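Local coordinates for protein probable nitrite reductase [nad(p)h] small subunit NIRD (Mycobacterium tuberculosis, PDB 4AIV) that is probably the small subunit of NADH-dependent nitrite reductase, with a Rieske-like fold, and is likely required for the larger subunit NirB to reduce nitrite to ammonium, at residues V9-C14 with V27-G32. Sequence-based numbering, arbitrary orientation.
Sequences VWTTAC and VLLDDG
The two branches of T11 part ways: OG1 turns to L29 and D30, CG2 to the L28 carbonyl. OG1, anti to the carbonyl carbon (chi1 -65°), lies 3.3 Å from the backbone N of D30, a weak hydrogen bond bent to 127° at the hydrogen. The same hydroxyl makes a shorter bond to a water, with OG1 as donor at 2.6 Å. That water in turn donates to V9 O and to D30 OD1, so one molecule ties strand to turn through three bonds. Threonine suits this place because its hydroxyl takes the polar partners while CB meets the L29 CD2 methyl at 3.8 Å; CG2 lies 3.6 Å from L28 O.

The closer packing lies here, around the buried L29, which continues onto V35, Y101 and V113. Toward V27 the contact thins to a single methyl contact, A13 CB to V27 CG2 at 4.1 Å, and the small alanine and beta-branched valine both go on to L37. The solvent side is at D30, an exposed residue whose side chain crosses that of V9 at about a right angle, with OD1 3.5 Å from V9 CG1. D30 OD1 also forms a salt bridge with R115. D30 occupies the second position of a type I turn from L29 to G32, closed by G32 N bonding to L29 O.

Strands 7-15 and 25-28 are the two outermost strands of a six-stranded antiparallel sheet, and no backbone hydrogen bond joins these segments. Instead, 9-14 pairs with strand 110-117, where A13 and C14 form a classic beta bulge opposite I111, while V27 pairs with V35 of strand 34-39. Side chains and a water thus bridge the two edges of the sheet, consistent with the barrel-like curl of Rieske-type domains.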
ATOM      1  N   VAL A   9       8.583   7.829 -10.926  1.00 14.88           N
ATOM      2  CA  VAL A   9       8.622   6.791 -11.944  1.00 14.56           C
ATOM      3  C   VAL A   9       7.426   5.881 -11.755  1.00 12.57           C
ATOM      4  O   VAL A   9       7.372   5.103 -10.793  1.00 10.29           O
ATOM      5  CB  VAL A   9       9.917   5.988 -11.887  1.00 13.18           C
ATOM      6  CG1 VAL A   9       9.905   4.904 -12.975  1.00 14.57           C
ATOM      7  CG2 VAL A   9      11.112   6.918 -12.049  1.00 14.83           C
ATOM      8  N   TRP A  10       6.462   5.997 -12.669  1.00 10.27           N
ATOM      9  CA  TRP A  10       5.170   5.333 -12.515  1.00 11.50           C
ATOM     10  C   TRP A  10       5.169   3.925 -13.084  1.00 13.42           C
ATOM     11  O   TRP A  10       5.651   3.682 -14.194  1.00 11.24           O
ATOM     12  CB  TRP A  10       4.041   6.163 -13.158  1.00  9.62           C
ATOM     13  CG  TRP A  10       3.829   7.492 -12.471  1.00  9.95           C
ATOM     14  CD1 TRP A  10       4.340   8.701 -12.844  1.00 10.61           C
ATOM     15  CD2 TRP A  10       3.065   7.717 -11.277  1.00 11.12           C
ATOM     16  NE1 TRP A  10       3.923   9.679 -11.963  1.00 13.70           N
ATOM     17  CE2 TRP A  10       3.151   9.104 -10.986  1.00 13.45           C
ATOM     18  CE3 TRP A  10       2.317   6.902 -10.421  1.00  9.48           C
ATOM     19  CZ2 TRP A  10       2.512   9.677  -9.879  1.00 14.90           C
ATOM     20  CZ3 TRP A  10       1.683   7.472  -9.319  1.00 10.58           C
ATOM     21  CH2 TRP A  10       1.784   8.847  -9.064  1.00 13.24           C
ATOM     22  N   THR A  11       4.620   3.005 -12.298  1.00  9.40           N
ATOM     23  CA  THR A  11       4.314   1.661 -12.752  1.00 11.81           C
ATOM     24  C   THR A  11       2.800   1.518 -12.801  1.00 11.37           C
ATOM     25  O   THR A  11       2.108   1.804 -11.821  1.00 10.93           O
ATOM     26  CB  THR A  11       4.899   0.596 -11.797  1.00  9.71           C
ATOM     27  OG1 THR A  11       6.330   0.666 -11.819  1.00 12.23           O
ATOM     28  CG2 THR A  11       4.463  -0.807 -12.207  1.00 13.05           C
ATOM     29  N   THR A  12       2.279   1.078 -13.941  1.00 12.00           N
ATOM     30  CA  THR A  12       0.844   0.853 -14.078  1.00 15.10           C
ATOM     31  C   THR A  12       0.474  -0.479 -13.438  1.00 16.76           C
ATOM     32  O   THR A  12       0.990  -1.523 -13.837  1.00 14.34           O
ATOM     33  CB  THR A  12       0.422   0.872 -15.567  1.00 14.40           C
ATOM     34  OG1 THR A  12       0.647   2.180 -16.090  1.00 17.27           O
ATOM     35  CG2 THR A  12      -1.051   0.519 -15.736  1.00 16.49           C
ATOM     36  N   ALA A  13      -0.397  -0.436 -12.429  1.00 11.50           N
ATOM     37  CA  ALA A  13      -0.801  -1.647 -11.716  1.00 12.15           C
ATOM     38  C   ALA A  13      -1.900  -2.406 -12.454  1.00 18.20           C
ATOM     39  O   ALA A  13      -1.718  -3.557 -12.856  1.00 18.35           O
ATOM     40  CB  ALA A  13      -1.258  -1.312 -10.271  1.00  8.35           C
ATOM     41  N   CYS A  14      -3.052  -1.763 -12.620  1.00 13.87           N
ATOM     42  CA  CYS A  14      -4.210  -2.438 -13.202  1.00 13.25           C
ATOM     43  C   CYS A  14      -5.316  -1.455 -13.493  1.00 14.31           C
ATOM     44  O   CYS A  14      -5.195  -0.270 -13.176  1.00 10.70           O
ATOM     45  CB  CYS A  14      -4.751  -3.510 -12.244  1.00 14.45           C
ATOM     46  SG  CYS A  14      -5.301  -2.924 -10.599  1.00 17.21           S
ATOM     47  N   VAL A  27       2.305  -5.534  -6.037  1.00 11.85           N
ATOM     48  CA  VAL A  27       2.695  -4.922  -7.303  1.00 11.85           C
ATOM     49  C   VAL A  27       4.218  -4.776  -7.336  1.00 12.25           C
ATOM     50  O   VAL A  27       4.835  -4.397  -6.340  1.00 11.10           O
ATOM     51  CB  VAL A  27       2.035  -3.527  -7.472  1.00 12.17           C
ATOM     52  CG1 VAL A  27       2.473  -2.860  -8.776  1.00 12.98           C
ATOM     53  CG2 VAL A  27       0.520  -3.650  -7.413  1.00 13.35           C
ATOM     54  N   LEU A  28       4.815  -5.071  -8.484  1.00 11.96           N
ATOM     55  CA  LEU A  28       6.260  -4.962  -8.658  1.00 12.05           C
ATOM     56  C   LEU A  28       6.595  -3.676  -9.414  1.00 11.27           C
ATOM     57  O   LEU A  28       6.156  -3.484 -10.547  1.00 13.41           O
ATOM     58  CB  LEU A  28       6.772  -6.186  -9.434  1.00 11.64           C
ATOM     59  CG  LEU A  28       8.266  -6.312  -9.744  1.00 13.30           C
ATOM     60  CD1 LEU A  28       9.051  -6.561  -8.472  1.00 12.27           C
ATOM     61  CD2 LEU A  28       8.533  -7.437 -10.770  1.00 11.19           C
ATOM     62  N   LEU A  29       7.377  -2.790  -8.804  1.00 10.67           N
ATOM     63  CA  LEU A  29       7.728  -1.541  -9.473  1.00 11.47           C
ATOM     64  C   LEU A  29       8.933  -1.738 -10.393  1.00 14.62           C
ATOM     65  O   LEU A  29       9.582  -2.788 -10.373  1.00 10.91           O
ATOM     66  CB  LEU A  29       7.989  -0.421  -8.466  1.00  7.41           C
ATOM     67  CG  LEU A  29       6.885  -0.142  -7.439  1.00 11.48           C
ATOM     68  CD1 LEU A  29       7.264   1.059  -6.553  1.00 11.47           C
ATOM     69  CD2 LEU A  29       5.525   0.069  -8.130  1.00 11.43           C
ATOM     70  N   ASP A  30       9.225  -0.719 -11.192  1.00 13.27           N
ATOM     71  CA  ASP A  30      10.249  -0.810 -12.229  1.00 16.01           C
ATOM     72  C   ASP A  30      11.631  -1.190 -11.679  1.00 17.64           C
ATOM     73  O   ASP A  30      12.409  -1.868 -12.357  1.00 14.39           O
ATOM     74  CB  ASP A  30      10.330   0.521 -12.976  1.00 15.46           C
ATOM     75  CG  ASP A  30      11.018   1.585 -12.165  1.00 17.29           C
ATOM     76  OD1 ASP A  30      10.478   1.982 -11.099  1.00 13.98           O
ATOM     77  OD2 ASP A  30      12.118   2.006 -12.579  1.00 20.32           O
ATOM     78  N   ASP A  31      11.930  -0.780 -10.445  1.00 12.66           N
ATOM     79  CA  ASP A  31      13.245  -1.055  -9.859  1.00 15.93           C
ATOM     80  C   ASP A  31      13.253  -2.313  -8.988  1.00 13.39           C
ATOM     81  O   ASP A  31      14.247  -2.615  -8.333  1.00 13.13           O
ATOM     82  CB  ASP A  31      13.744   0.146  -9.049  1.00 16.94           C
ATOM     83  CG  ASP A  31      13.023   0.294  -7.725  1.00 19.80           C
ATOM     84  OD1 ASP A  31      11.881  -0.207  -7.599  1.00 17.26           O
ATOM     85  OD2 ASP A  31      13.591   0.924  -6.808  1.00 29.00           O
ATOM     86  N   GLY A  32      12.139  -3.038  -8.970  1.00 13.96           N
ATOM     87  CA  GLY A  32      12.055  -4.257  -8.187  1.00 13.08           C
ATOM     88  C   GLY A  32      11.444  -4.107  -6.804  1.00 16.15           C
ATOM     89  O   GLY A  32      11.248  -5.113  -6.113  1.00 11.78           O
TER
HETATM   90  O   HOH W   1       7.897   2.399 -10.658  1.00 13.61           O